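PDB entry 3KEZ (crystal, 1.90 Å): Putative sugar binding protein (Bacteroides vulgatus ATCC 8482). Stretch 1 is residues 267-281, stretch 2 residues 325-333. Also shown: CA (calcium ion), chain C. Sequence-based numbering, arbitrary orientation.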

ATOM      1  N   PRO A 267      -1.373  -7.333  16.576  1.00 13.42           N
ATOM      2  CA  PRO A 267      -0.069  -7.110  15.971  1.00 13.15           C
ATOM      3  C   PRO A 267       0.940  -6.474  16.900  1.00 13.49           C
ATOM      4  O   PRO A 267       2.116  -6.395  16.547  1.00 15.29           O
ATOM      5  CB  PRO A 267      -0.378  -6.166  14.797  1.00 11.74           C
ATOM      6  CG  PRO A 267      -1.555  -5.406  15.264  1.00 17.87           C
ATOM      7  CD  PRO A 267      -2.391  -6.461  15.966  1.00 12.64           C
ATOM      8  N   GLY A 268       0.506  -6.008  18.060  1.00 14.40           N
ATOM      9  CA  GLY A 268       1.422  -5.402  19.031  1.00 15.79           C
ATOM     10  C   GLY A 268       1.663  -3.920  18.804  1.00 11.93           C
ATOM     11  O   GLY A 268       1.138  -3.302  17.867  1.00 10.17           O
ATOM     12  N   LYS A 269       2.506  -3.357  19.658  1.00 13.71           N
ATOM     13  CA  LYS A 269       2.711  -1.902  19.723  1.00 10.15           C
ATOM     14  C   LYS A 269       3.511  -1.291  18.558  1.00 11.27           C
ATOM     15  O   LYS A 269       3.621  -0.060  18.464  1.00 11.14           O
ATOM     16  CB  LYS A 269       3.324  -1.529  21.067  1.00 13.97           C
ATOM     17  CG  LYS A 269       2.359  -1.657  22.262  1.00 15.07           C
ATOM     18  CD  LYS A 269       3.085  -1.376  23.590  1.00 15.95           C
ATOM     19  CE  LYS A 269       2.153  -1.560  24.794  1.00 21.74           C
ATOM     20  NZ  LYS A 269       2.833  -1.252  26.087  1.00 24.89           N
ATOM     21  N   GLU A 270       4.058  -2.115  17.660  1.00 11.66           N
ATOM     22  CA  GLU A 270       4.700  -1.566  16.442  1.00 11.36           C
ATOM     23  C   GLU A 270       3.731  -1.472  15.254  1.00 11.19           C
ATOM     24  O   GLU A 270       4.138  -1.193  14.131  1.00 11.91           O
ATOM     25  CB  GLU A 270       5.964  -2.354  16.077  1.00  9.51           C
ATOM     26  CG  GLU A 270       7.016  -2.286  17.165  1.00 14.26           C
ATOM     27  CD  GLU A 270       8.384  -2.774  16.735  1.00  9.50           C
ATOM     28  OE1 GLU A 270       8.455  -3.663  15.861  1.00 16.00           O
ATOM     29  OE2 GLU A 270       9.378  -2.268  17.310  1.00 17.85           O
ATOM     30  N   SER A 271       2.440  -1.630  15.525  1.00  8.35           N
ATOM     31  CA  SER A 271       1.402  -1.507  14.506  1.00  9.60           C
ATOM     32  C   SER A 271       1.113  -0.028  14.199  1.00  6.13           C
ATOM     33  O   SER A 271       1.414   0.847  15.009  1.00  8.13           O
ATOM     34  CB  SER A 271       0.110  -2.171  15.009  1.00  9.99           C
ATOM     35  OG  SER A 271      -0.479  -1.381  16.036  1.00 11.60           O
HETATM   36  N   MSE A 272       0.499   0.235  13.057  1.00  7.63           N
HETATM   37  CA  MSE A 272       0.172   1.623  12.643  1.00  8.11           C
HETATM   38  C   MSE A 272      -0.664   2.345  13.683  1.00  9.16           C
HETATM   39  O   MSE A 272      -0.461   3.546  13.932  1.00  8.72           O
HETATM   40  CB  MSE A 272      -0.516   1.647  11.272  1.00  6.24           C
HETATM   41  CG  MSE A 272       0.354   1.128  10.120  1.00 10.06           C
HETATM   42 SE   MSE A 272       1.844   2.291   9.863  0.75  2.00          SE
HETATM   43  CE  MSE A 272       0.983   3.783   8.902  1.00 10.61           C
ATOM     44  N   GLY A 273      -1.588   1.606  14.309  1.00 10.54           N
ATOM     45  CA  GLY A 273      -2.464   2.155  15.319  1.00  8.71           C
ATOM     46  C   GLY A 273      -1.693   2.725  16.490  1.00 10.35           C
ATOM     47  O   GLY A 273      -2.072   3.761  17.035  1.00 10.56           O
ATOM     48  N   TYR A 274      -0.619   2.042  16.884  1.00 11.29           N
ATOM     49  CA  TYR A 274       0.221   2.526  17.984  1.00 11.13           C
ATOM     50  C   TYR A 274       1.299   3.518  17.509  1.00 13.40           C
ATOM     51  O   TYR A 274       1.693   4.404  18.261  1.00 10.59           O
ATOM     52  CB  TYR A 274       0.865   1.353  18.706  1.00 11.19           C
ATOM     53  CG  TYR A 274       1.041   1.530  20.193  1.00 11.74           C
ATOM     54  CD1 TYR A 274      -0.032   1.399  21.073  1.00 12.42           C
ATOM     55  CD2 TYR A 274       2.297   1.791  20.725  1.00  5.87           C
ATOM     56  CE1 TYR A 274       0.154   1.550  22.466  1.00 17.99           C
ATOM     57  CE2 TYR A 274       2.479   1.945  22.096  1.00 13.73           C
ATOM     58  CZ  TYR A 274       1.417   1.813  22.953  1.00 16.44           C
ATOM     59  OH  TYR A 274       1.650   1.959  24.292  1.00 23.98           O
ATOM     60  N   LEU A 275       1.786   3.396  16.274  1.00 13.93           N
ATOM     61  CA  LEU A 275       2.842   4.333  15.829  1.00 11.72           C
ATOM     62  C   LEU A 275       2.271   5.729  15.555  1.00 11.75           C
ATOM     63  O   LEU A 275       2.933   6.741  15.804  1.00 10.53           O
ATOM     64  CB  LEU A 275       3.576   3.812  14.592  1.00  8.79           C
ATOM     65  CG  LEU A 275       4.345   2.490  14.752  1.00  7.25           C
ATOM     66  CD1 LEU A 275       4.762   1.981  13.378  1.00  9.15           C
ATOM     67  CD2 LEU A 275       5.527   2.678  15.674  1.00  7.43           C
ATOM     68  N   ASN A 276       1.013   5.783  15.115  1.00 12.17           N
ATOM     69  CA  ASN A 276       0.430   7.049  14.635  1.00 11.22           C
ATOM     70  C   ASN A 276      -0.458   7.673  15.675  1.00 14.13           C
ATOM     71  O   ASN A 276      -1.594   7.994  15.388  1.00 14.26           O
ATOM     72  CB  ASN A 276      -0.370   6.782  13.339  1.00 12.16           C
ATOM     73  CG  ASN A 276       0.539   6.550  12.127  1.00 15.28           C
ATOM     74  OD1 ASN A 276       0.810   7.491  11.368  1.00 16.67           O
ATOM     75  ND2 ASN A 276       1.023   5.294  11.947  1.00  8.33           N
ATOM     76  N   SER A 277       0.036   7.793  16.909  1.00 14.20           N
ATOM     77  CA  SER A 277      -0.793   8.280  18.010  1.00 13.50           C
ATOM     78  C   SER A 277       0.077   8.780  19.135  1.00 11.76           C
ATOM     79  O   SER A 277       1.110   8.192  19.438  1.00 11.15           O
ATOM     80  CB  SER A 277      -1.716   7.180  18.573  1.00 14.47           C
ATOM     81  OG  SER A 277      -2.238   7.545  19.850  1.00 13.22           O
ATOM     82  N   TYR A 278      -0.358   9.860  19.777  1.00 15.30           N
ATOM     83  CA  TYR A 278       0.404  10.382  20.898  1.00 12.31           C
ATOM     84  C   TYR A 278       0.057   9.597  22.170  1.00 13.51           C
ATOM     85  O   TYR A 278       0.677   9.813  23.218  1.00 13.29           O
ATOM     86  CB  TYR A 278       0.239  11.906  21.062  1.00 13.00           C
ATOM     87  CG  TYR A 278      -1.159  12.391  21.285  1.00  8.21           C
ATOM     88  CD1 TYR A 278      -1.784  12.225  22.521  1.00 16.61           C
ATOM     89  CD2 TYR A 278      -1.845  13.026  20.281  1.00  7.74           C
ATOM     90  CE1 TYR A 278      -3.069  12.680  22.733  1.00 19.14           C
ATOM     91  CE2 TYR A 278      -3.123  13.495  20.473  1.00 13.28           C
ATOM     92  CZ  TYR A 278      -3.731  13.310  21.693  1.00 20.75           C
ATOM     93  OH  TYR A 278      -4.990  13.770  21.888  1.00 19.51           O
ATOM     94  N   ASN A 279      -0.940   8.703  22.070  1.00 13.39           N
ATOM     95  CA  ASN A 279      -1.207   7.677  23.091  1.00 13.86           C
ATOM     96  C   ASN A 279      -0.533   6.336  22.789  1.00 13.20           C
ATOM     97  O   ASN A 279      -0.740   5.373  23.506  1.00 16.74           O
ATOM     98  CB  ASN A 279      -2.722   7.491  23.279  1.00 10.63           C
ATOM     99  CG  ASN A 279      -3.371   8.727  23.843  1.00 15.74           C
ATOM    100  OD1 ASN A 279      -2.809   9.364  24.711  1.00 13.24           O
ATOM    101  ND2 ASN A 279      -4.520   9.111  23.308  1.00 23.57           N
ATOM    102  N   GLY A 280       0.331   6.294  21.782  1.00 12.49           N
ATOM    103  CA  GLY A 280       1.051   5.071  21.406  1.00 10.99           C
ATOM    104  C   GLY A 280       2.549   5.316  21.540  1.00 11.93           C
ATOM    105  O   GLY A 280       3.011   5.639  22.636  1.00 12.50           O
ATOM    106  N   TYR A 281       3.302   5.201  20.440  1.00 10.92           N
ATOM    107  CA  TYR A 281       4.759   5.439  20.470  1.00 11.99           C
ATOM    108  C   TYR A 281       5.189   6.840  19.974  1.00 11.80           C
ATOM    109  O   TYR A 281       6.387   7.135  19.924  1.00 12.01           O
ATOM    110  CB  TYR A 281       5.523   4.358  19.670  1.00 11.33           C
ATOM    111  CG  TYR A 281       5.834   3.075  20.418  1.00 16.35           C
ATOM    112  CD1 TYR A 281       6.229   3.082  21.762  1.00 15.87           C
ATOM    113  CD2 TYR A 281       5.775   1.848  19.767  1.00 13.92           C
ATOM    114  CE1 TYR A 281       6.503   1.881  22.454  1.00 13.61           C
ATOM    115  CE2 TYR A 281       6.060   0.657  20.445  1.00 10.77           C
ATOM    116  CZ  TYR A 281       6.420   0.683  21.779  1.00 17.98           C
ATOM    117  OH  TYR A 281       6.691  -0.501  22.421  1.00 15.80           O
ATOM    118  N   GLU A 325     -11.670  -1.826  21.507  1.00 13.85           N
ATOM    119  CA  GLU A 325     -10.268  -2.194  21.230  1.00 14.30           C
ATOM    120  C   GLU A 325      -9.279  -1.124  21.639  1.00 15.61           C
ATOM    121  O   GLU A 325      -9.602   0.047  21.689  1.00 16.34           O
ATOM    122  CB  GLU A 325     -10.060  -2.428  19.750  1.00 14.38           C
ATOM    123  CG  GLU A 325     -10.707  -3.629  19.227  1.00 13.08           C
ATOM    124  CD  GLU A 325     -10.366  -3.852  17.766  1.00 15.40           C
ATOM    125  OE1 GLU A 325     -10.041  -2.849  17.062  1.00 15.65           O
ATOM    126  OE2 GLU A 325     -10.410  -5.033  17.340  1.00 17.13           O
ATOM    127  N   ASN A 326      -8.058  -1.545  21.918  1.00 16.27           N
ATOM    128  CA  ASN A 326      -6.940  -0.626  22.089  1.00 18.04           C
ATOM    129  C   ASN A 326      -6.540  -0.091  20.694  1.00 13.30           C
ATOM    130  O   ASN A 326      -6.795  -0.738  19.695  1.00  9.09           O
ATOM    131  CB  ASN A 326      -5.766  -1.389  22.729  1.00 20.32           C
ATOM    132  CG  ASN A 326      -4.627  -0.485  23.153  1.00 29.51           C
ATOM    133  OD1 ASN A 326      -3.709  -0.195  22.368  1.00 28.73           O
ATOM    134  ND2 ASN A 326      -4.649  -0.071  24.421  1.00 34.87           N
ATOM    135  N   ILE A 327      -5.921   1.078  20.628  1.00 12.13           N
ATOM    136  CA  ILE A 327      -5.393   1.575  19.332  1.00 11.79           C
ATOM    137  C   ILE A 327      -4.427   0.563  18.694  1.00 13.48           C
ATOM    138  O   ILE A 327      -4.273   0.516  17.469  1.00 12.50           O
ATOM    139  CB  ILE A 327      -4.694   2.936  19.451  1.00 13.54           C
ATOM    140  CG1 ILE A 327      -3.588   2.920  20.522  1.00 17.70           C
ATOM    141  CG2 ILE A 327      -5.728   4.038  19.723  1.00 16.65           C
ATOM    142  CD1 ILE A 327      -2.702   4.159  20.516  1.00 10.66           C
ATOM    143  N   THR A 328      -3.754  -0.239  19.512  1.00  8.87           N
ATOM    144  CA  THR A 328      -2.882  -1.259  18.978  1.00 11.87           C
ATOM    145  C   THR A 328      -3.548  -2.157  17.916  1.00 12.66           C
ATOM    146  O   THR A 328      -2.899  -2.596  16.960  1.00 12.10           O
ATOM    147  CB  THR A 328      -2.344  -2.147  20.110  1.00 13.61           C
ATOM    148  OG1 THR A 328      -1.495  -1.361  20.955  1.00 18.60           O
ATOM    149  CG2 THR A 328      -1.576  -3.293  19.549  1.00 14.96           C
ATOM    150  N   ASP A 329      -4.842  -2.424  18.078  1.00 11.35           N
ATOM    151  CA  ASP A 329      -5.515  -3.396  17.255  1.00  9.74           C
ATOM    152  C   ASP A 329      -6.386  -2.775  16.177  1.00 10.81           C
ATOM    153  O   ASP A 329      -7.226  -3.465  15.588  1.00 12.56           O
ATOM    154  CB  ASP A 329      -6.289  -4.343  18.149  1.00 11.84           C
ATOM    155  CG  ASP A 329      -5.376  -5.077  19.095  1.00 17.97           C
ATOM    156  OD1 ASP A 329      -4.293  -5.499  18.624  1.00 15.44           O
ATOM    157  OD2 ASP A 329      -5.711  -5.192  20.296  1.00 12.15           O
ATOM    158  N   ALA A 330      -6.123  -1.504  15.845  1.00 10.34           N
ATOM    159  CA  ALA A 330      -6.780  -0.859  14.721  1.00  9.76           C
ATOM    160  C   ALA A 330      -6.501  -1.652  13.465  1.00 10.43           C
ATOM    161  O   ALA A 330      -5.357  -2.112  13.231  1.00  9.70           O
ATOM    162  CB  ALA A 330      -6.303   0.579  14.555  1.00  8.29           C
ATOM    163  N   ASN A 331      -7.552  -1.808  12.662  1.00 12.02           N
ATOM    164  CA  ASN A 331      -7.463  -2.412  11.343  1.00 10.44           C
ATOM    165  C   ASN A 331      -6.726  -1.485  10.401  1.00 11.20           C
ATOM    166  O   ASN A 331      -6.650  -0.282  10.646  1.00 11.20           O
ATOM    167  CB  ASN A 331      -8.871  -2.714  10.787  1.00 10.90           C
ATOM    168  CG  ASN A 331      -9.621  -3.818  11.590  1.00 14.64           C
ATOM    169  OD1 ASN A 331      -9.057  -4.413  12.504  1.00 12.19           O
ATOM    170  ND2 ASN A 331     -10.893  -4.095  11.221  1.00 11.50           N
ATOM    171  N   ILE A 332      -6.176  -2.074   9.345  1.00 11.31           N
ATOM    172  CA  ILE A 332      -5.451  -1.372   8.304  1.00  9.42           C
ATOM    173  C   ILE A 332      -6.303  -1.279   7.032  1.00 10.19           C
ATOM    174  O   ILE A 332      -6.647  -2.292   6.445  1.00 13.55           O
ATOM    175  CB  ILE A 332      -4.129  -2.101   7.963  1.00  9.80           C
ATOM    176  CG1 ILE A 332      -3.430  -2.556   9.255  1.00 13.47           C
ATOM    177  CG2 ILE A 332      -3.270  -1.183   7.059  1.00 10.88           C
ATOM    178  CD1 ILE A 332      -2.871  -1.424  10.181  1.00  8.59           C
ATOM    179  N   PRO A 333      -6.707  -0.063   6.638  1.00 14.22           N
ATOM    180  CA  PRO A 333      -7.484   0.121   5.405  1.00 14.54           C
ATOM    181  C   PRO A 333      -6.579   0.101   4.172  1.00 15.62           C
ATOM    182  O   PRO A 333      -6.387   1.128   3.526  1.00 17.21           O
ATOM    183  CB  PRO A 333      -8.132   1.486   5.624  1.00 15.88           C
ATOM    184  CG  PRO A 333      -7.101   2.253   6.375  1.00 18.47           C
ATOM    185  CD  PRO A 333      -6.408   1.231   7.285  1.00 15.67           C
TER
HETATM  186 CA    CA C 501      -9.422  -4.076  14.969  1.00 31.50          CA
HETATM  187  O   HOH W   1      -3.068  -0.994  14.250  1.00  9.07           O
HETATM  188  O   HOH W   2     -11.699  -5.292  14.700  1.00 14.45           O

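Stretch 2 begins at the calcium ion. E325 binds it through both carboxylate oxygens, with OE1 at 2.5 Å and OE2 at 2.7 Å, and stays out of reach of stretch 1. A hard divalent cation favors such anionic oxygen ligands.

N326 works mainly as an organizer of its own stretch. Its OD1 accepts hydrogen bonds from T328 N and from T328 OG1, each at 2.9 Å, which fixes the short 3-10 segment that follows; its main-chain O accepts D329 N at 3.0 Å. The same OD1 lies near the plane of the Y274 ring, at the edge, 4.2 Å from Y274 CD1.

I327 and T328 are the most covered residues of stretch 2, at 94 and 93 Å². The CB of I327 points toward stretch 1, and its extended chi2 (t) carries CD1 out to lie 3.9 Å from Y274 CD1, 3.5 Å from S277 OG and 3.8 Å from N279 O. The aliphatic side chain suits this place, beside the tyrosine ring and the turn from S277 to G280. The carbonyl of I327 meets the helix at G273, where G273 CA approaches I327 O to 3.3 Å in a CA-H...O contact with an angle of 146° at the hydrogen. Glycine is what permits this closeness: an ideal CB on G273 would fall 1.9 Å from I327 O, a clash, and 3.2 Å from A330 CB.

T328 is held on several sides. T328 CG2 packs 3.2 Å from G268 O, while T328 OG1 sits 3.1 Å from Y274 CD1, oblique to the ring. T328 O lies 2.9 Å from S271 OG, a hydrogen-bonding distance, but G268 O is also within reach of the serine's one proton, at 3.1 Å from S271 OG. A small hydroxyl at this N-cap position can thus face both the preceding turn and the other stretch. Water 1 bridges the two stretches, accepting from G273 N at 3.0 Å and donating to T328 O at 3.2 Å and to A330 O at 2.7 Å.

D329 points its CB away, yet its end comes nearer, with D329 OD1 3.4 Å from P267 CD; its main-chain O binds calcium at 2.4 Å. At A330 a small methyl is enough, A330 CB lying 4.2 Å from G273 CA. N331 makes no contact with stretch 1 but gives calcium its OD1, at 2.5 Å. I332 then starts the strand, and its CD1 reaches M272 CB at 4.0 Å, an apolar contact between buried side chains. P333 lies beyond reach of stretch 1.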